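Local coordinates for protein sulfotransferase (Alicyclobacillus acidocaldarius subsp. acidocaldarius, PDB 3RNL) that probably transfers a sulfo group to an acceptor molecule, as other members of the sulfotransferase family do, and binds magnesium ions, at residues R68-D71 and A72-L76; M128-R132 and D133-T137; K172-L175 and D176-R180; E277-T280 and A281-P285. All coordinates share one frame; numbering follows the deposited sequence. Where two conformers were deposited one is given.

Contact 1: R68-D71 and A72-L76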
# COMPACT_ATOMS: atom_id res chain seq x y z
N ARG A 68 -5.98 -5.22 16.64
CA ARG A 68 -6.75 -6.44 16.42
C ARG A 68 -8.16 -6.48 16.98
O ARG A 68 -8.93 -7.39 16.67
CB ARG A 68 -5.94 -7.61 16.97
CG ARG A 68 -4.51 -7.57 16.41
CD ARG A 68 -3.57 -8.53 17.11
NE ARG A 68 -2.23 -8.36 16.56
CZ ARG A 68 -1.52 -9.30 15.96
NH1 ARG A 68 -2.01 -10.53 15.83
NH2 ARG A 68 -0.31 -9.01 15.48
N ASP A 69 -8.51 -5.46 17.76
CA ASP A 69 -9.79 -5.43 18.46
C ASP A 69 -10.72 -4.47 17.75
O ASP A 69 -10.34 -3.34 17.46
CB ASP A 69 -9.57 -4.98 19.91
CG ASP A 69 -10.87 -4.73 20.66
OD1 ASP A 69 -11.58 -5.72 20.97
OD2 ASP A 69 -11.19 -3.56 20.95
N GLU A 70 -11.93 -4.92 17.48
CA GLU A 70 -12.87 -4.11 16.73
C GLU A 70 -13.20 -2.79 17.42
O GLU A 70 -13.34 -1.77 16.77
CB GLU A 70 -14.15 -4.91 16.44
CG GLU A 70 -15.19 -4.16 15.65
CD GLU A 70 -16.41 -5.01 15.38
OE1 GLU A 70 -16.46 -6.15 15.90
OE2 GLU A 70 -17.32 -4.55 14.66
N ASP A 71 -13.36 -2.82 18.74
CA ASP A 71 -13.70 -1.61 19.48
C ASP A 71 -12.56 -0.59 19.39
O ASP A 71 -12.80 0.61 19.18
CB ASP A 71 -14.00 -1.91 20.95
CG ASP A 71 -15.28 -2.71 21.14
OD1 ASP A 71 -16.14 -2.68 20.23
OD2 ASP A 71 -15.44 -3.36 22.20
N ALA A 72 -11.32 -1.06 19.53
CA ALA A 72 -10.16 -0.19 19.44
C ALA A 72 -10.06 0.36 18.02
O ALA A 72 -9.71 1.53 17.80
CB ALA A 72 -8.89 -0.94 19.80
N TYR A 73 -10.37 -0.48 17.04
CA TYR A 73 -10.32 0.00 15.66
C TYR A 73 -11.33 1.13 15.45
O TYR A 73 -11.01 2.17 14.86
CB TYR A 73 -10.56 -1.14 14.67
CG TYR A 73 -10.47 -0.68 13.23
CD1 TYR A 73 -9.24 -0.38 12.67
CD2 TYR A 73 -11.61 -0.53 12.46
CE1 TYR A 73 -9.15 0.07 11.35
CE2 TYR A 73 -11.52 -0.09 11.15
CZ TYR A 73 -10.30 0.20 10.60
OH TYR A 73 -10.22 0.65 9.30
N MSE A 74 -12.56 0.94 15.93
CA MSE A 74 -13.58 1.96 15.74
C MSE A 74 -13.20 3.27 16.43
O MSE A 74 -13.55 4.35 15.94
CB MSE A 74 -14.95 1.46 16.21
CG MSE A 74 -15.46 0.27 15.38
SE MSE A 74 -15.52 0.70 13.46
CE MSE A 74 -16.52 2.33 13.63
N ARG A 75 -12.47 3.19 17.54
CA ARG A 75 -12.05 4.40 18.26
C ARG A 75 -11.05 5.25 17.47
O ARG A 75 -10.84 6.42 17.80
CB ARG A 75 -11.52 4.09 19.67
CG ARG A 75 -12.63 3.68 20.66
CD ARG A 75 -12.12 3.63 22.11
NE ARG A 75 -10.95 2.77 22.27
CZ ARG A 75 -10.98 1.49 22.62
NH1 ARG A 75 -12.14 0.89 22.85
NH2 ARG A 75 -9.85 0.80 22.74
N LEU A 76 -10.44 4.68 16.44
CA LEU A 76 -9.53 5.47 15.59
C LEU A 76 -10.26 6.64 14.96
O LEU A 76 -9.65 7.63 14.54
CB LEU A 76 -8.96 4.61 14.47
CG LEU A 76 -7.99 3.53 14.92
CD1 LEU A 76 -7.40 2.83 13.68
CD2 LEU A 76 -6.88 4.13 15.80
O HOH W 1 -11.08 -2.21 23.26
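The guanidinium of Arg75 is laid over the backbone at Asp71, with the carbonyl oxygen Asp71 O and the CA of Ala72 under the same face, Asp71 O 3.6 Å from the plane and displaced toward the rim. At its edge, in plane, sits a water that accepts from Arg75 NH2 at 3.3 Å and donates to Asp69 OD2 at 2.7 Å. The two charged groups are thereby bridged although they do not touch. A bend at chi3 of Arg75 (-54°) folds the chain back toward the start of the helix and makes this possible; on the way, Arg75 CG passes 3.4 Å from Asp71 O.

Asp69 OD2 has a second task. A first torsion with CG anti to the backbone N (chi1 172°) places Asp69 OD2 beside the first turn, where it accepts from Ala72 N at 2.9 Å, on the anti side of the oxygen and 31° out of the carboxylate plane. Asp69 O takes Tyr73 N at 2.9 Å, and Glu70 O takes Met74 N in the next step of the helical pattern. Tyr73 leads away into the protein, stacking on Phe44 and reaching Glu88 with its hydroxyl. At the positive end of the helix dipole, the Asp69 carboxylate would probably favour its charged form; the residue is the N-cap that opens the short surface helix 70-75.

Contact 2: M128-R132 and D133-T137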
# COMPACT_ATOMS: atom_id res chain seq x y z
N MSE A 128 16.34 -0.27 1.30
CA MSE A 128 16.93 0.94 1.87
C MSE A 128 16.30 1.29 3.22
O MSE A 128 16.98 1.76 4.13
CB MSE A 128 16.81 2.12 0.90
CG MSE A 128 17.68 1.95 -0.34
SE MSE A 128 17.78 3.57 -1.43
CE MSE A 128 16.05 3.43 -2.32
N HIS A 129 15.00 1.06 3.32
CA HIS A 129 14.26 1.31 4.57
C HIS A 129 14.79 0.41 5.68
O HIS A 129 15.08 0.88 6.78
CB HIS A 129 12.76 1.06 4.32
CG HIS A 129 11.90 1.20 5.54
ND1 HIS A 129 10.61 1.70 5.49
CD2 HIS A 129 12.10 0.85 6.84
CE1 HIS A 129 10.08 1.69 6.69
NE2 HIS A 129 10.96 1.18 7.53
N LEU A 130 14.93 -0.88 5.38
CA LEU A 130 15.45 -1.85 6.35
C LEU A 130 16.88 -1.54 6.76
O LEU A 130 17.24 -1.70 7.93
CB LEU A 130 15.35 -3.28 5.79
CG LEU A 130 13.91 -3.79 5.61
CD1 LEU A 130 13.88 -4.99 4.65
CD2 LEU A 130 13.32 -4.14 6.96
N VAL A 131 17.70 -1.08 5.81
CA VAL A 131 19.08 -0.70 6.13
C VAL A 131 19.12 0.55 7.00
O VAL A 131 19.87 0.62 7.98
CB VAL A 131 19.92 -0.46 4.85
CG1 VAL A 131 21.26 0.20 5.20
CG2 VAL A 131 20.12 -1.76 4.09
N ARG A 132 18.32 1.55 6.65
CA ARG A 132 18.33 2.81 7.39
C ARG A 132 17.93 2.59 8.84
O ARG A 132 18.44 3.26 9.75
CB ARG A 132 17.38 3.82 6.73
CG ARG A 132 17.17 5.10 7.52
CD ARG A 132 16.50 6.18 6.67
NE ARG A 132 15.65 5.62 5.62
CZ ARG A 132 16.04 5.45 4.35
NH1 ARG A 132 15.20 4.94 3.46
NH2 ARG A 132 17.27 5.78 3.98
N ASP A 133 17.04 1.64 9.06
CA ASP A 133 16.55 1.34 10.40
C ASP A 133 17.41 0.31 11.14
O ASP A 133 17.05 -0.12 12.24
CB ASP A 133 15.08 0.94 10.34
CG ASP A 133 14.18 2.13 10.04
OD1 ASP A 133 14.67 3.28 10.16
OD2 ASP A 133 13.01 1.93 9.69
N GLU A 134 18.52 -0.07 10.52
CA GLU A 134 19.52 -0.97 11.11
C GLU A 134 18.96 -2.37 11.35
O GLU A 134 19.42 -3.10 12.22
CB GLU A 134 20.10 -0.35 12.38
CG GLU A 134 20.72 1.02 12.13
CD GLU A 134 21.61 1.48 13.25
OE1 GLU A 134 21.08 1.85 14.32
OE2 GLU A 134 22.85 1.48 13.07
N ARG A 135 17.95 -2.74 10.58
CA ARG A 135 17.42 -4.10 10.58
C ARG A 135 18.18 -5.05 9.66
O ARG A 135 18.33 -6.24 9.96
CB ARG A 135 15.93 -4.05 10.25
CG ARG A 135 15.17 -3.24 11.30
CD ARG A 135 13.78 -2.83 10.86
NE ARG A 135 12.88 -3.97 10.72
CZ ARG A 135 11.63 -3.86 10.27
NH1 ARG A 135 11.14 -2.67 9.93
NH2 ARG A 135 10.86 -4.94 10.16
N GLU A 136 18.62 -4.53 8.52
CA GLU A 136 19.35 -5.31 7.52
C GLU A 136 20.78 -4.78 7.39
O GLU A 136 20.97 -3.57 7.18
CB GLU A 136 18.64 -5.22 6.17
CG GLU A 136 19.38 -5.95 5.03
CD GLU A 136 19.58 -7.43 5.32
OE1 GLU A 136 20.45 -7.78 6.15
OE2 GLU A 136 18.86 -8.26 4.73
N THR A 137 21.78 -5.62 7.63
CA THR A 137 23.16 -5.24 7.35
C THR A 137 23.77 -5.82 6.07
O THR A 137 24.87 -5.45 5.69
CB THR A 137 24.06 -5.65 8.52
OG1 THR A 137 23.91 -7.06 8.74
CG2 THR A 137 23.67 -4.90 9.79
O HOH W 2 21.91 -1.30 8.65
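Leu130 and Arg135 face each other across a Schellman motif, which ends helix 119-132. Glu134 takes a left-handed conformation (phi 65°), and the chain sends two amides back into the last turn: Arg135 N to Leu130 O at 2.9 Å and, inside that loop, Glu134 N to Val131 O at 3.0 Å. Leu130 O is gripped twice, since Glu136 N approaches the same oxygen at 3.2 Å from above the carbonyl plane, while Arg135 N lies nearly along the C=O direction.

Methyl CD2 of Leu130 is centred over one face of the Arg135 guanidinium, 3.7 Å from Arg135 CZ, and a bend at chi3 of Arg135 (67°) turns that face to the methyl. Arg135 is held from outside by Asp59, Glu156 and the carbonyl of Pro57. The helix so terminated follows strand 111-116 of the parallel sheet, and the chain leaving it goes on toward helix 140-145.

Asp133, directly after the helix, brings Asp133 OD2 to 3.1 Å from His129 NE2, with ring and carboxylate planes 85° apart. His129 ND1 is hydrogen-bonded to Lys18 NZ, in what is probably the phosphosulfate-binding loop of the family. A water donates to Val131 O and to Glu136 O, both at 2.9 Å, and Val131 CA adds a CA-H...O contact to Glu136 O.

Contact 3: K172-L175 and D176-R180. With MG (magnesium ion), chain C.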
# COMPACT_ATOMS: atom_id res chain seq x y z
N LYS A 172 -6.21 -7.71 -8.61
CA LYS A 172 -7.38 -8.44 -9.11
C LYS A 172 -8.35 -8.76 -7.97
O LYS A 172 -9.56 -8.66 -8.12
CB LYS A 172 -6.99 -9.73 -9.82
CG LYS A 172 -8.22 -10.51 -10.33
CD LYS A 172 -7.82 -11.77 -11.08
CE LYS A 172 -9.04 -12.45 -11.74
NZ LYS A 172 -9.91 -13.18 -10.75
N ARG A 173 -7.82 -9.16 -6.82
CA ARG A 173 -8.69 -9.51 -5.70
C ARG A 173 -9.56 -8.30 -5.29
O ARG A 173 -10.75 -8.45 -5.03
CB ARG A 173 -7.87 -10.03 -4.51
CG ARG A 173 -8.68 -10.48 -3.28
CD ARG A 173 -9.65 -11.64 -3.57
NE ARG A 173 -9.07 -12.76 -4.32
CZ ARG A 173 -8.37 -13.76 -3.78
NH1 ARG A 173 -7.91 -14.74 -4.56
NH2 ARG A 173 -8.13 -13.76 -2.47
N TYR A 174 -8.97 -7.11 -5.24
CA TYR A 174 -9.76 -5.91 -4.92
C TYR A 174 -10.77 -5.57 -6.02
O TYR A 174 -11.91 -5.18 -5.71
CB TYR A 174 -8.87 -4.70 -4.62
CG TYR A 174 -8.42 -4.71 -3.18
CD1 TYR A 174 -9.16 -4.06 -2.19
CD2 TYR A 174 -7.29 -5.43 -2.79
CE1 TYR A 174 -8.75 -4.08 -0.85
CE2 TYR A 174 -6.87 -5.46 -1.45
CZ TYR A 174 -7.61 -4.79 -0.49
OH TYR A 174 -7.21 -4.84 0.84
N LEU A 175 -10.35 -5.67 -7.28
CA LEU A 175 -11.30 -5.40 -8.37
C LEU A 175 -12.44 -6.40 -8.36
O LEU A 175 -13.61 -6.04 -8.63
CB LEU A 175 -10.60 -5.43 -9.72
CG LEU A 175 -9.58 -4.29 -9.91
CD1 LEU A 175 -8.73 -4.53 -11.15
CD2 LEU A 175 -10.32 -2.98 -10.03
N ASP A 176 -12.13 -7.66 -8.08
CA ASP A 176 -13.19 -8.67 -8.01
C ASP A 176 -14.16 -8.37 -6.87
O ASP A 176 -15.37 -8.42 -7.03
CB ASP A 176 -12.62 -10.08 -7.78
CG ASP A 176 -11.90 -10.63 -8.99
OD1 ASP A 176 -12.07 -10.08 -10.11
OD2 ASP A 176 -11.17 -11.64 -8.83
N VAL A 177 -13.63 -8.07 -5.70
CA VAL A 177 -14.51 -7.89 -4.54
C VAL A 177 -15.33 -6.59 -4.60
O VAL A 177 -16.55 -6.58 -4.36
CB VAL A 177 -13.68 -7.95 -3.23
CG1 VAL A 177 -14.53 -7.52 -2.02
CG2 VAL A 177 -13.11 -9.36 -3.02
N PHE A 178 -14.63 -5.48 -4.85
CA PHE A 178 -15.29 -4.17 -4.82
C PHE A 178 -15.85 -3.67 -6.14
O PHE A 178 -16.77 -2.86 -6.15
CB PHE A 178 -14.32 -3.12 -4.24
CG PHE A 178 -14.14 -3.27 -2.76
CD1 PHE A 178 -15.06 -2.71 -1.90
CD2 PHE A 178 -13.08 -4.01 -2.24
CE1 PHE A 178 -14.93 -2.86 -0.52
CE2 PHE A 178 -12.95 -4.17 -0.86
CZ PHE A 178 -13.89 -3.59 0.00
N GLY A 179 -15.39 -4.24 -7.25
CA GLY A 179 -15.80 -3.74 -8.56
C GLY A 179 -14.98 -2.53 -8.99
O GLY A 179 -14.47 -1.78 -8.16
N ARG A 180 -14.87 -2.31 -10.29
CA ARG A 180 -14.05 -1.21 -10.81
C ARG A 180 -14.55 0.17 -10.38
O ARG A 180 -13.77 1.11 -10.24
CB ARG A 180 -13.96 -1.31 -12.33
CG ARG A 180 -12.77 -0.58 -12.94
CD ARG A 180 -12.49 -1.07 -14.36
NE ARG A 180 -12.11 -2.49 -14.40
CZ ARG A 180 -10.85 -2.92 -14.45
NH1 ARG A 180 -9.85 -2.05 -14.47
NH2 ARG A 180 -10.60 -4.22 -14.48
MG MG C . -16.99 -9.24 -8.50
O HOH W 3 -16.03 -9.66 -10.23
O HOH W 4 -17.82 -9.47 -6.46
O HOH W 5 -16.08 -11.53 -7.81
O HOH W 6 -17.81 -6.94 -8.57
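Lys172 climbs one turn of helix 167-178 to meet Asp176. From CB the chain leaves with CG anti to the backbone N (chi1 179°), and Lys172 CG passes 3.5 Å from Asp176 OD2. It runs on extended through CD to Lys172 CE, 3.7 Å from Asp176 OD2, and a final bend at chi4 (-75°) brings Lys172 NZ round to Asp176 OD2 at 2.8 Å. The salt bridge uses the syn lone pair of the carboxylate.

Asp176 also carries metal, through its backbone: Asp176 O binds a magnesium ion at 2.3 Å, along with four waters. The carboxylate takes no part in that coordination. The helix lies against the parallel sheet and ends at Gly179, whose positive phi breaks the helical course; Gly179 N still donates to Leu175 O at 2.9 Å, from above the carbonyl plane.

The rings of Tyr174 and Phe178 run alongside each other in the same direction, with Tyr174 CD1 3.9 Å from Phe178 CD2. Both rest on Ile112 of strand 111-116, and Tyr174 OH bonds to Tyr93 O. Beyond the helix end, Arg180, in one of its two conformers, doubles back with Leu175 CD2 over one guanidinium face and Leu175 CD1 3.8 Å from Arg180 NH2, while its NH1 donates to Leu293 O.

Contact 4: E277-T280 and A281-P285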
# COMPACT_ATOMS: atom_id res chain seq x y z
N GLU A 277 18.35 -5.55 -14.28
CA GLU A 277 17.92 -6.28 -15.47
C GLU A 277 17.17 -7.55 -15.07
O GLU A 277 16.09 -7.83 -15.59
CB GLU A 277 19.11 -6.64 -16.36
CG GLU A 277 19.87 -5.44 -16.89
CD GLU A 277 19.12 -4.69 -17.97
OE1 GLU A 277 18.02 -5.14 -18.37
OE2 GLU A 277 19.63 -3.65 -18.44
N GLU A 278 17.74 -8.31 -14.14
CA GLU A 278 17.14 -9.58 -13.75
C GLU A 278 15.79 -9.41 -13.05
O GLU A 278 14.87 -10.18 -13.29
CB GLU A 278 18.09 -10.38 -12.84
CG GLU A 278 17.81 -11.87 -12.83
CD GLU A 278 18.96 -12.65 -12.20
OE1 GLU A 278 19.62 -12.09 -11.30
OE2 GLU A 278 19.19 -13.80 -12.61
N LEU A 279 15.68 -8.40 -12.18
CA LEU A 279 14.42 -8.16 -11.49
C LEU A 279 13.36 -7.65 -12.46
O LEU A 279 12.19 -8.04 -12.36
CB LEU A 279 14.58 -7.19 -10.32
CG LEU A 279 15.27 -7.77 -9.08
CD1 LEU A 279 15.49 -6.68 -8.03
CD2 LEU A 279 14.48 -8.93 -8.51
N THR A 280 13.76 -6.81 -13.41
CA THR A 280 12.80 -6.35 -14.42
C THR A 280 12.19 -7.56 -15.16
O THR A 280 10.98 -7.65 -15.35
CB THR A 280 13.42 -5.34 -15.39
OG1 THR A 280 13.89 -4.20 -14.65
CG2 THR A 280 12.39 -4.86 -16.41
N ALA A 281 13.05 -8.50 -15.54
CA ALA A 281 12.57 -9.70 -16.23
C ALA A 281 11.69 -10.55 -15.32
O ALA A 281 10.70 -11.14 -15.76
CB ALA A 281 13.75 -10.52 -16.77
N PHE A 282 12.06 -10.62 -14.04
CA PHE A 282 11.29 -11.41 -13.08
C PHE A 282 9.83 -10.95 -12.99
O PHE A 282 8.91 -11.77 -13.00
CB PHE A 282 11.91 -11.36 -11.68
CG PHE A 282 11.04 -12.00 -10.63
CD1 PHE A 282 11.01 -13.37 -10.48
CD2 PHE A 282 10.21 -11.21 -9.83
CE1 PHE A 282 10.19 -13.96 -9.52
CE2 PHE A 282 9.39 -11.79 -8.87
CZ PHE A 282 9.38 -13.17 -8.72
N PHE A 283 9.64 -9.64 -12.90
CA PHE A 283 8.30 -9.07 -12.74
C PHE A 283 7.54 -8.93 -14.06
O PHE A 283 6.33 -8.70 -14.05
CB PHE A 283 8.39 -7.67 -12.09
CG PHE A 283 8.80 -7.70 -10.63
CD1 PHE A 283 7.97 -8.27 -9.68
CD2 PHE A 283 10.01 -7.16 -10.22
CE1 PHE A 283 8.34 -8.29 -8.33
CE2 PHE A 283 10.39 -7.18 -8.88
CZ PHE A 283 9.55 -7.75 -7.93
N ALA A 284 8.23 -9.08 -15.19
CA ALA A 284 7.63 -8.76 -16.49
C ALA A 284 6.31 -9.48 -16.79
O ALA A 284 5.35 -8.85 -17.26
CB ALA A 284 8.63 -8.95 -17.63
N PRO A 285 6.23 -10.80 -16.54
CA PRO A 285 4.95 -11.45 -16.85
C PRO A 285 3.82 -10.92 -15.97
O PRO A 285 2.68 -10.75 -16.44
CB PRO A 285 5.22 -12.93 -16.56
CG PRO A 285 6.75 -13.06 -16.72
CD PRO A 285 7.28 -11.77 -16.15
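Leu279 and Phe283, one turn apart, point to the same side of helix 273-294, with Leu279 CB 4.4 Å from Phe283 CE2. The ring of Phe283 lies close to the backbone as well, its CD2 3.2 Å from Leu279 O, the oxygen that accepts Phe283 N at 3.1 Å. This places a ring carbon beside a carbonyl already engaged by the amide of the same residue.

Phe282 comes at Phe283 from the neighbouring position. Its CG is anti to the backbone N (chi1 172°), whereas that of Phe283 is anti to the carbonyl carbon (chi1 -70°), and the two adjacent rings converge. CD2 of Phe282 sits 3.6 Å above the plane of the Phe283 ring, over its centre, while Phe283 CE1 lies in the plane of the Phe282 ring at its edge. Phe282 CB also packs against Leu279 O at 3.4 Å. Outside the segments, Arg162 makes a cation-pi contact with Phe282, and Leu279 and Phe283 both rest on Val120 of helix 119-132.

Regular backbone bonds join Ala281 N to Glu277 O and Phe282 N to Glu278 O. The pattern is interrupted at Pro285, whose N has no hydrogen to give to Ala281 O, and the helix kinks there; Ala281 O instead has a weak bond from Ala284 N. Thr280 OG1 turns back to Arg276 O. With Glu277 and Glu278 exposed while Leu279 and Phe283 are buried, the chemistry is that of an amphipathic helix, which here meets helices 119-132 and 140-145 through apolar and aromatic side chains.

Overall arrangement
The four contacts follow one another along the chain and neither nest nor cross; each is local, so none closes a long loop. Contact 1 starts helix 70-75, which precedes strand 85-89. Contact 2 ends helix 119-132, the helix after strand 111-116. Contact 3 ends helix 167-178, ahead of strand 183-187 at an edge of the parallel sheet. Contact 4 lies in helix 273-294, after the unmodelled residues 218-268. Contacts 1 and 4 are farthest apart, with centres about 40 Å distant. Helix 273-294 links the later elements: it packs on helix 119-132 near contact 4, and its C-terminal end meets the turn after helix 167-178.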